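Local coordinates for protein hydrolase, alpha/beta hydrolase FOLD family (Staphylococcus aureus, PDB 2XMZ) that catalyses, as the menaquinone-biosynthesis enzyme MenH, the formation of 2-succinyl-6-hydroxy-2,4-cyclohexadiene-1-carboxylate, probably by eliminating pyruvate from its precursor, at residues Q17-H23 with H44-L50; V149-E153 with R173-L177; M60-F66 with K186-Y191. Residue numbers count along the deposited sequence, not the author numbering.

Interaction 1 of 3, residues Q17-H23 with H44-L50; sequences QVLVFLH and HVITIDL
His-23, His-44 and Leu-50 bury the most surface between neighbouring parallel strands 17-22 and 44-48, which run at 22° with their axes 4.5 Å apart. His-44 (chi1 m) opens the register opposite Val-18 (CA to CA 4.5 Å): its N donates to Gln-17 O (2.9 Å), its CB lies 3.7 Å from Val-18 CG2, and its flat ring suits packing on Phe-8 of strand 6-9. In the hydrogen-bond ladder, Leu-19 N and O meet His-44 O (2.8 Å) and Ile-46 N (2.9 Å); Phe-21 N and O meet Ile-46 O (2.8 Å) and Ile-48 N (3.2 Å). Beta-branched residues suit these extended backbones: on one face Val-18 CG1 meets Ile-46 CD1 (3.6 Å) and Val-20 CG1 meets Ile-48 CD1 (3.5 Å). Toward Leu-22 and Ile-48 the strands begin to separate, and a water donates to Phe-21 O (2.9 Å) and Ile-48 O (3.0 Å). Beyond, His-23 (chi1 p) replaces the ladder: its NE2 accepts from Leu-50 N (2.8 Å), and Leu-50 CD1 lies over the imidazole face. Two parallel strands joined through helix 36-40 form a beta-alpha-beta unit of the central alpha/beta hydrolase sheet.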
loop_
_atom_site.group_PDB
_atom_site.type_symbol
_atom_site.label_atom_id
_atom_site.label_comp_id
_atom_site.label_asym_id
_atom_site.label_seq_id
_atom_site.Cartn_x
_atom_site.Cartn_y
_atom_site.Cartn_z
ATOM N N GLN A 17 7.055 9.938 -16.965
ATOM C CA GLN A 17 6.255 9.042 -16.144
ATOM C C GLN A 17 7.001 8.655 -14.864
ATOM O O GLN A 17 8.159 8.214 -14.908
ATOM C CB GLN A 17 5.810 7.793 -16.926
ATOM C CG GLN A 17 5.026 8.063 -18.225
ATOM C CD GLN A 17 3.610 8.580 -18.003
ATOM O OE1 GLN A 17 3.226 9.609 -18.562
ATOM N NE2 GLN A 17 2.824 7.859 -17.214
ATOM N N VAL A 18 6.345 8.860 -13.725
ATOM C CA VAL A 18 6.926 8.467 -12.452
ATOM C C VAL A 18 5.931 7.557 -11.748
ATOM O O VAL A 18 4.758 7.912 -11.606
ATOM C CB VAL A 18 7.281 9.685 -11.576
ATOM C CG1 VAL A 18 7.946 9.232 -10.266
ATOM C CG2 VAL A 18 8.202 10.620 -12.324
ATOM N N LEU A 19 6.388 6.370 -11.359
ATOM C CA LEU A 19 5.551 5.407 -10.656
ATOM C C LEU A 19 5.991 5.358 -9.193
ATOM O O LEU A 19 7.158 5.082 -8.905
ATOM C CB LEU A 19 5.669 4.029 -11.336
ATOM C CG LEU A 19 4.979 2.805 -10.729
ATOM C CD1 LEU A 19 3.470 2.961 -10.586
ATOM C CD2 LEU A 19 5.305 1.558 -11.563
ATOM N N VAL A 20 5.056 5.653 -8.289
ATOM C CA VAL A 20 5.346 5.843 -6.877
ATOM C C VAL A 20 4.720 4.685 -6.113
ATOM O O VAL A 20 3.497 4.512 -6.142
ATOM C CB VAL A 20 4.798 7.182 -6.342
ATOM C CG1 VAL A 20 5.152 7.365 -4.865
ATOM C CG2 VAL A 20 5.343 8.387 -7.174
ATOM N N PHE A 21 5.574 3.894 -5.445
ATOM C CA PHE A 21 5.121 2.700 -4.725
ATOM C C PHE A 21 4.999 2.939 -3.233
ATOM O O PHE A 21 5.968 3.374 -2.577
ATOM C CB PHE A 21 6.100 1.537 -4.905
ATOM C CG PHE A 21 6.024 0.884 -6.241
ATOM C CD1 PHE A 21 5.108 -0.127 -6.479
ATOM C CD2 PHE A 21 6.897 1.258 -7.258
ATOM C CE1 PHE A 21 5.034 -0.748 -7.724
ATOM C CE2 PHE A 21 6.864 0.617 -8.498
ATOM C CZ PHE A 21 5.919 -0.373 -8.739
ATOM N N LEU A 22 3.830 2.597 -2.704
ATOM C CA LEU A 22 3.592 2.532 -1.253
ATOM C C LEU A 22 3.387 1.089 -0.799
ATOM O O LEU A 22 2.622 0.343 -1.403
ATOM C CB LEU A 22 2.367 3.392 -0.848
ATOM C CG LEU A 22 2.354 4.862 -1.291
ATOM C CD1 LEU A 22 1.082 5.587 -0.780
ATOM C CD2 LEU A 22 3.626 5.585 -0.826
ATOM N N HIS A 23 4.087 0.704 0.267
ATOM C CA HIS A 23 4.086 -0.668 0.767
ATOM C C HIS A 23 2.952 -0.869 1.784
ATOM O O HIS A 23 2.191 0.058 2.074
ATOM C CB HIS A 23 5.424 -0.938 1.469
ATOM C CG HIS A 23 5.684 0.025 2.590
ATOM N ND1 HIS A 23 5.226 -0.191 3.869
ATOM C CD2 HIS A 23 6.286 1.238 2.604
ATOM C CE1 HIS A 23 5.547 0.842 4.629
ATOM N NE2 HIS A 23 6.190 1.726 3.885
ATOM N N HIS A 44 10.315 6.254 -14.454
ATOM C CA HIS A 44 10.965 6.642 -13.205
ATOM C C HIS A 44 10.210 5.956 -12.075
ATOM O O HIS A 44 8.986 5.840 -12.121
ATOM C CB HIS A 44 10.929 8.151 -12.992
ATOM C CG HIS A 44 11.654 8.927 -14.046
ATOM N ND1 HIS A 44 13.015 8.851 -14.223
ATOM C CD2 HIS A 44 11.199 9.814 -14.964
ATOM C CE1 HIS A 44 13.371 9.654 -15.212
ATOM N NE2 HIS A 44 12.289 10.252 -15.676
ATOM N N VAL A 45 10.942 5.495 -11.071
ATOM C CA VAL A 45 10.298 4.809 -9.940
ATOM C C VAL A 45 10.704 5.458 -8.634
ATOM O O VAL A 45 11.887 5.718 -8.410
ATOM C CB VAL A 45 10.617 3.275 -9.888
ATOM C CG1 VAL A 45 10.067 2.651 -8.586
ATOM C CG2 VAL A 45 10.073 2.543 -11.126
ATOM N N ILE A 46 9.708 5.700 -7.780
ATOM C CA ILE A 46 9.929 6.149 -6.423
ATOM C C ILE A 46 9.319 5.127 -5.472
ATOM O O ILE A 46 8.219 4.624 -5.688
ATOM C CB ILE A 46 9.273 7.524 -6.137
ATOM C CG1 ILE A 46 9.927 8.608 -6.991
ATOM C CG2 ILE A 46 9.389 7.897 -4.643
ATOM C CD1 ILE A 46 9.149 9.924 -6.996
ATOM N N THR A 47 10.050 4.814 -4.413
ATOM C CA THR A 47 9.471 4.034 -3.345
ATOM C C THR A 47 9.506 4.931 -2.141
ATOM O O THR A 47 10.463 5.695 -1.976
ATOM C CB THR A 47 10.256 2.737 -3.079
ATOM O OG1 THR A 47 11.600 3.049 -2.743
ATOM C CG2 THR A 47 10.210 1.797 -4.304
ATOM N N ILE A 48 8.467 4.836 -1.313
ATOM C CA ILE A 48 8.358 5.620 -0.095
ATOM C C ILE A 48 8.035 4.671 1.070
ATOM O O ILE A 48 7.099 3.859 1.000
ATOM C CB ILE A 48 7.250 6.692 -0.196
ATOM C CG1 ILE A 48 7.477 7.600 -1.416
ATOM C CG2 ILE A 48 7.192 7.538 1.101
ATOM C CD1 ILE A 48 6.255 8.537 -1.724
ATOM N N ASP A 49 8.836 4.787 2.113
ATOM C CA ASP A 49 8.561 4.155 3.387
ATOM C C ASP A 49 7.596 5.024 4.186
ATOM O O ASP A 49 7.866 6.196 4.419
ATOM C CB ASP A 49 9.859 3.959 4.167
ATOM C CG ASP A 49 10.667 2.787 3.663
ATOM O OD1 ASP A 49 10.124 2.002 2.864
ATOM O OD2 ASP A 49 11.845 2.656 4.048
ATOM N N LEU A 50 6.482 4.443 4.598
ATOM C CA LEU A 50 5.446 5.176 5.308
ATOM C C LEU A 50 5.836 5.301 6.795
ATOM O O LEU A 50 6.743 4.582 7.271
ATOM C CB LEU A 50 4.074 4.492 5.101
ATOM C CG LEU A 50 3.554 4.612 3.645
ATOM C CD1 LEU A 50 2.470 3.577 3.305
ATOM C CD2 LEU A 50 3.059 6.046 3.371
HETATM O O HOH W 1 7.041 1.419 -0.739
#

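Interaction 2 of 3, residues V149-E153 with R173-L177; sequences VNDWE and RQQRL
Both segments are helical, 149-152 continuing a helix begun earlier and 173-177 belonging to helix 166-177. The backbones come nearest at Val-149 and Arg-176, CA to CA 6.6 Å, a short spacing that the small, branched Val-149 (chi1 t) permits. Its CG2 packs on Arg-176 CB (3.6 Å) and its CB on Leu-177 CD2 (3.8 Å). Beside this apolar centre, Arg-173 extends with chi1 to chi3 all t, bringing its guanidinium across to the other helix. Arg-173 NH2 and NH1 both donate to Asn-150 OD1 (2.8 and 2.9 Å), and Arg-173 NH2 also forms a salt bridge with Glu-153 OE2 (2.7 Å). Arg-176 (chi1 m) sets a guanidinium face against the indole edge, its NE 3.7 Å from Trp-152 CD1. Phe-158 makes a cation-pi contact with Arg-176 and meets the Trp-152 ring. The two helices pack in the alpha/beta hydrolase cap, inserted between strands 110-114 and 210-215, while Trp-152 reaches Phe-25 and Leu-26 in the loop after strand 17-22.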
loop_
_atom_site.group_PDB
_atom_site.type_symbol
_atom_site.label_atom_id
_atom_site.label_comp_id
_atom_site.label_asym_id
_atom_site.label_seq_id
_atom_site.Cartn_x
_atom_site.Cartn_y
_atom_site.Cartn_z
ATOM N N VAL A 149 4.923 -11.184 14.890
ATOM C CA VAL A 149 5.081 -11.728 13.533
ATOM C C VAL A 149 4.671 -13.207 13.490
ATOM O O VAL A 149 4.012 -13.642 12.547
ATOM C CB VAL A 149 6.530 -11.538 12.995
ATOM C CG1 VAL A 149 6.737 -12.268 11.670
ATOM C CG2 VAL A 149 6.845 -10.053 12.792
ATOM N N ASN A 150 5.042 -13.970 14.520
ATOM C CA ASN A 150 4.622 -15.365 14.609
ATOM C C ASN A 150 3.095 -15.514 14.510
ATOM O O ASN A 150 2.592 -16.344 13.736
ATOM C CB ASN A 150 5.192 -16.020 15.872
ATOM C CG ASN A 150 6.697 -16.220 15.793
ATOM O OD1 ASN A 150 7.300 -16.135 14.718
ATOM N ND2 ASN A 150 7.312 -16.497 16.933
ATOM N N ASP A 151 2.370 -14.675 15.256
ATOM C CA ASP A 151 0.907 -14.663 15.226
ATOM C C ASP A 151 0.374 -14.073 13.905
ATOM O O ASP A 151 -0.585 -14.595 13.342
ATOM C CB ASP A 151 0.341 -13.888 16.424
ATOM C CG ASP A 151 0.494 -14.629 17.747
ATOM O OD1 ASP A 151 1.103 -15.727 17.797
ATOM O OD2 ASP A 151 -0.014 -14.101 18.761
ATOM N N TRP A 152 1.011 -13.001 13.421
ATOM C CA TRP A 152 0.622 -12.331 12.176
ATOM C C TRP A 152 0.675 -13.293 10.996
ATOM O O TRP A 152 -0.259 -13.329 10.181
ATOM C CB TRP A 152 1.534 -11.140 11.910
ATOM C CG TRP A 152 1.025 -10.147 10.910
ATOM C CD1 TRP A 152 1.510 -9.931 9.653
ATOM C CD2 TRP A 152 -0.030 -9.195 11.103
ATOM N NE1 TRP A 152 0.820 -8.900 9.047
ATOM C CE2 TRP A 152 -0.137 -8.438 9.913
ATOM C CE3 TRP A 152 -0.896 -8.908 12.166
ATOM C CZ2 TRP A 152 -1.092 -7.421 9.746
ATOM C CZ3 TRP A 152 -1.850 -7.890 11.998
ATOM C CH2 TRP A 152 -1.931 -7.161 10.799
ATOM N N GLU A 153 1.760 -14.067 10.920
ATOM C CA GLU A 153 1.936 -15.138 9.926
ATOM C C GLU A 153 0.767 -16.125 9.849
ATOM O O GLU A 153 0.544 -16.724 8.808
ATOM C CB GLU A 153 3.189 -15.961 10.244
ATOM C CG GLU A 153 4.517 -15.320 9.867
ATOM C CD GLU A 153 5.711 -16.249 10.080
ATOM O OE1 GLU A 153 5.518 -17.433 10.437
ATOM O OE2 GLU A 153 6.855 -15.798 9.869
ATOM N N ARG A 173 9.227 -12.754 6.195
ATOM C CA ARG A 173 9.442 -12.862 7.647
ATOM C C ARG A 173 10.531 -11.907 8.143
ATOM O O ARG A 173 10.385 -11.277 9.189
ATOM C CB ARG A 173 9.780 -14.310 8.062
ATOM C CG ARG A 173 9.890 -14.487 9.570
ATOM C CD ARG A 173 10.129 -15.921 9.998
ATOM N NE ARG A 173 10.437 -15.993 11.424
ATOM C CZ ARG A 173 9.542 -15.904 12.407
ATOM N NH1 ARG A 173 9.949 -15.973 13.664
ATOM N NH2 ARG A 173 8.240 -15.746 12.146
ATOM N N GLN A 174 11.615 -11.811 7.378
ATOM C CA GLN A 174 12.723 -10.932 7.707
ATOM C C GLN A 174 12.303 -9.470 7.663
ATOM O O GLN A 174 12.673 -8.692 8.555
ATOM C CB GLN A 174 13.920 -11.208 6.769
ATOM C CG GLN A 174 15.055 -10.187 6.822
ATOM C CD GLN A 174 14.756 -8.909 6.054
ATOM O OE1 GLN A 174 15.087 -7.810 6.506
ATOM N NE2 GLN A 174 14.107 -9.046 4.894
ATOM N N GLN A 175 11.539 -9.106 6.628
ATOM C CA GLN A 175 11.051 -7.748 6.447
ATOM C C GLN A 175 10.155 -7.339 7.616
ATOM O O GLN A 175 10.232 -6.202 8.100
ATOM C CB GLN A 175 10.306 -7.609 5.124
ATOM C CG GLN A 175 11.200 -7.330 3.895
ATOM C CD GLN A 175 10.512 -7.609 2.561
ATOM O OE1 GLN A 175 9.282 -7.733 2.487
ATOM N NE2 GLN A 175 11.306 -7.704 1.496
ATOM N N ARG A 176 9.323 -8.271 8.074
ATOM C CA ARG A 176 8.456 -8.036 9.232
ATOM C C ARG A 176 9.273 -7.914 10.549
ATOM O O ARG A 176 9.058 -6.994 11.352
ATOM C CB ARG A 176 7.410 -9.160 9.343
ATOM C CG ARG A 176 6.448 -9.264 8.117
ATOM C CD ARG A 176 5.473 -10.413 8.312
ATOM N NE ARG A 176 4.364 -10.405 7.356
ATOM C CZ ARG A 176 3.647 -11.476 7.026
ATOM N NH1 ARG A 176 3.916 -12.666 7.561
ATOM N NH2 ARG A 176 2.650 -11.352 6.156
ATOM N N LEU A 177 10.215 -8.840 10.750
ATOM C CA LEU A 177 11.029 -8.903 11.979
ATOM C C LEU A 177 11.935 -7.691 12.134
ATOM O O LEU A 177 12.351 -7.336 13.250
ATOM C CB LEU A 177 11.858 -10.193 12.016
ATOM C CG LEU A 177 11.087 -11.522 12.165
ATOM C CD1 LEU A 177 12.034 -12.733 12.120
ATOM C CD2 LEU A 177 10.262 -11.540 13.431
#

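Interaction 3 of 3, residues M60-F66 with K186-Y191; sequences MDETWNF and KALRDY
This is a partly buried loop-to-helix contact in the alpha/beta hydrolase fold: irregular segment 60-66, leading into helix 66-77, lies against residues 186-191 of helix 181-191, in the helical cap. Asn-65 and Asp-190 mark the nearest backbone approach, CA to CA 5.1 Å. Trp-64 centres an inverse gamma turn (phi/psi -87/53), and Asn-65 follows as N-cap of helix 66-77, its OD1 accepting from Tyr-68 N. Lys-186, extended with chi1 to chi3 t, suits its place by combining a long apolar arm with a charged end. Its CE makes a CH-pi contact 3.4 Å from the centroid of the Trp-64 five-membered ring, and its NZ a cation-pi contact at 4.5 Å, nearly on the ring normal. Trp-64 NE1 donates to Ser-59 O. Trp-64 CB meets Tyr-191 CD2 (3.9 Å) and Phe-66 CE2 meets Tyr-191 CB (3.7 Å), while Tyr-191 OH is hydrogen-bonded to Pro-51 O. A water bridges Lys-186 NZ (3.0 Å) and Met-60 O (3.3 Å). Asp-190 (chi1 m) joins helix to loop: its OD2 forms a salt bridge with Lys-186 NZ of its own helix (2.7 Å) and accepts a hydrogen bond from Trp-64 N, also at 2.7 Å.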
loop_
_atom_site.group_PDB
_atom_site.type_symbol
_atom_site.label_atom_id
_atom_site.label_comp_id
_atom_site.label_asym_id
_atom_site.label_seq_id
_atom_site.Cartn_x
_atom_site.Cartn_y
_atom_site.Cartn_z
ATOM N N MET A 60 8.320 10.138 16.689
ATOM C CA MET A 60 7.397 9.423 17.567
ATOM C C MET A 60 6.439 10.361 18.277
ATOM O O MET A 60 5.454 9.911 18.856
ATOM C CB MET A 60 8.141 8.636 18.649
ATOM C CG MET A 60 8.984 7.471 18.167
ATOM S SD MET A 60 8.046 6.515 16.990
ATOM C CE MET A 60 6.882 5.675 18.054
ATOM N N ASP A 61 6.746 11.654 18.249
ATOM C CA ASP A 61 6.004 12.625 19.029
ATOM C C ASP A 61 5.066 13.471 18.151
ATOM O O ASP A 61 4.509 14.469 18.582
ATOM C CB ASP A 61 6.962 13.442 19.918
ATOM C CG ASP A 61 7.741 12.553 20.908
ATOM O OD1 ASP A 61 7.174 11.550 21.416
ATOM O OD2 ASP A 61 8.920 12.848 21.200
ATOM N N GLU A 62 4.873 13.022 16.918
ATOM C CA GLU A 62 3.826 13.567 16.064
ATOM C C GLU A 62 2.814 12.484 15.752
ATOM O O GLU A 62 3.159 11.302 15.687
ATOM C CB GLU A 62 4.416 14.112 14.777
ATOM C CG GLU A 62 5.490 15.145 15.040
ATOM C CD GLU A 62 5.615 16.145 13.926
ATOM O OE1 GLU A 62 4.652 16.269 13.131
ATOM O OE2 GLU A 62 6.675 16.811 13.864
ATOM N N THR A 63 1.566 12.897 15.553
ATOM C CA THR A 63 0.526 11.971 15.190
ATOM C C THR A 63 0.625 11.597 13.699
ATOM O O THR A 63 0.531 12.453 12.799
ATOM C CB THR A 63 -0.862 12.537 15.507
ATOM O OG1 THR A 63 -0.948 12.861 16.901
ATOM C CG2 THR A 63 -1.959 11.517 15.140
ATOM N N TRP A 64 0.786 10.306 13.433
ATOM C CA TRP A 64 0.921 9.869 12.068
ATOM C C TRP A 64 -0.444 9.622 11.437
ATOM O O TRP A 64 -0.688 8.562 10.905
ATOM C CB TRP A 64 1.770 8.603 11.993
ATOM C CG TRP A 64 3.154 8.758 12.582
ATOM C CD1 TRP A 64 3.834 9.929 12.842
ATOM C CD2 TRP A 64 4.015 7.706 12.940
ATOM N NE1 TRP A 64 5.077 9.643 13.366
ATOM C CE2 TRP A 64 5.211 8.282 13.428
ATOM C CE3 TRP A 64 3.888 6.310 12.931
ATOM C CZ2 TRP A 64 6.273 7.513 13.883
ATOM C CZ3 TRP A 64 4.958 5.547 13.381
ATOM C CH2 TRP A 64 6.125 6.148 13.843
ATOM N N ASN A 65 -1.330 10.605 11.501
ATOM C CA ASN A 65 -2.659 10.454 10.906
ATOM C C ASN A 65 -2.608 10.667 9.380
ATOM O O ASN A 65 -1.545 10.914 8.816
ATOM C CB ASN A 65 -3.673 11.362 11.628
ATOM C CG ASN A 65 -3.249 12.831 11.644
ATOM O OD1 ASN A 65 -2.521 13.297 10.762
ATOM N ND2 ASN A 65 -3.694 13.560 12.656
ATOM N N PHE A 66 -3.736 10.551 8.702
ATOM C CA PHE A 66 -3.734 10.702 7.259
ATOM C C PHE A 66 -3.312 12.081 6.730
ATOM O O PHE A 66 -2.724 12.172 5.657
ATOM C CB PHE A 66 -5.051 10.204 6.648
ATOM C CG PHE A 66 -5.094 8.708 6.524
ATOM C CD1 PHE A 66 -4.657 8.091 5.354
ATOM C CD2 PHE A 66 -5.482 7.912 7.619
ATOM C CE1 PHE A 66 -4.643 6.683 5.247
ATOM C CE2 PHE A 66 -5.456 6.526 7.540
ATOM C CZ PHE A 66 -5.067 5.903 6.345
ATOM N N LYS A 186 2.572 2.448 16.894
ATOM C CA LYS A 186 2.157 3.793 16.634
ATOM C C LYS A 186 1.458 3.850 15.283
ATOM O O LYS A 186 0.432 4.492 15.173
ATOM C CB LYS A 186 3.317 4.791 16.754
ATOM C CG LYS A 186 2.875 6.252 16.572
ATOM C CD LYS A 186 4.025 7.216 16.779
ATOM C CE LYS A 186 3.643 8.661 16.398
ATOM N NZ LYS A 186 2.481 9.157 17.190
ATOM N N ALA A 187 2.001 3.168 14.262
ATOM C CA ALA A 187 1.328 3.097 12.953
ATOM C C ALA A 187 -0.118 2.616 13.095
ATOM O O ALA A 187 -1.041 3.228 12.535
ATOM C CB ALA A 187 2.111 2.197 11.966
ATOM N N LEU A 188 -0.319 1.534 13.830
ATOM C CA LEU A 188 -1.684 1.029 14.094
ATOM C C LEU A 188 -2.582 2.051 14.783
ATOM O O LEU A 188 -3.701 2.300 14.327
ATOM C CB LEU A 188 -1.652 -0.270 14.906
ATOM C CG LEU A 188 -1.116 -1.505 14.166
ATOM C CD1 LEU A 188 -0.932 -2.667 15.141
ATOM C CD2 LEU A 188 -2.002 -1.897 12.968
ATOM N N ARG A 189 -2.099 2.642 15.880
ATOM C CA ARG A 189 -2.918 3.616 16.617
ATOM C C ARG A 189 -3.239 4.877 15.808
ATOM O O ARG A 189 -4.338 5.406 15.924
ATOM C CB ARG A 189 -2.299 3.977 17.981
ATOM C CG ARG A 189 -1.955 2.751 18.870
ATOM C CD ARG A 189 -1.769 3.077 20.350
ATOM N NE ARG A 189 -0.755 2.225 20.992
ATOM C CZ ARG A 189 -0.992 1.160 21.770
ATOM N NH1 ARG A 189 -2.237 0.722 22.031
ATOM N NH2 ARG A 189 0.039 0.504 22.281
ATOM N N ASP A 190 -2.287 5.368 15.016
ATOM C CA ASP A 190 -2.448 6.641 14.292
ATOM C C ASP A 190 -3.074 6.509 12.912
ATOM O O ASP A 190 -3.815 7.384 12.504
ATOM C CB ASP A 190 -1.124 7.402 14.148
ATOM C CG ASP A 190 -0.566 7.841 15.465
ATOM O OD1 ASP A 190 -1.184 7.526 16.498
ATOM O OD2 ASP A 190 0.490 8.487 15.465
ATOM N N TYR A 191 -2.768 5.451 12.176
ATOM C CA TYR A 191 -3.376 5.339 10.824
ATOM C C TYR A 191 -3.868 3.951 10.443
ATOM O O TYR A 191 -4.050 3.631 9.251
ATOM C CB TYR A 191 -2.540 6.003 9.726
ATOM C CG TYR A 191 -1.187 5.406 9.401
ATOM C CD1 TYR A 191 -1.007 4.679 8.220
ATOM C CD2 TYR A 191 -0.080 5.616 10.221
ATOM C CE1 TYR A 191 0.224 4.184 7.848
ATOM C CE2 TYR A 191 1.193 5.108 9.866
ATOM C CZ TYR A 191 1.324 4.381 8.669
ATOM O OH TYR A 191 2.528 3.860 8.241
HETATM O O HOH W 2 2.941 8.129 19.957
#

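In the fold
Interaction 1 lies in the core sheet, its centre about 10 Å from that of the chain; interactions 2 and 3, centred about 17 and 16 Å out, are partly buried. Backbone hydrogen bonds and aliphatic packing dominate the first. Interaction 2, within the helical cap, instead relies on arginine bridging two helices, and interaction 3 on a lysine-tryptophan-aspartate cluster joining the cap to a loop of the sheet domain. The latter two use successive helices, 166-177 and 181-191, without touching; 149-153 with 173-177 is nested in the chain between the segments of interaction 3. Interactions 1 and 3 do meet, Leu-50 CB lying 3.6 Å from Tyr-191 OH, so the loop after strand 44-48 touches interaction 3 through Tyr-191.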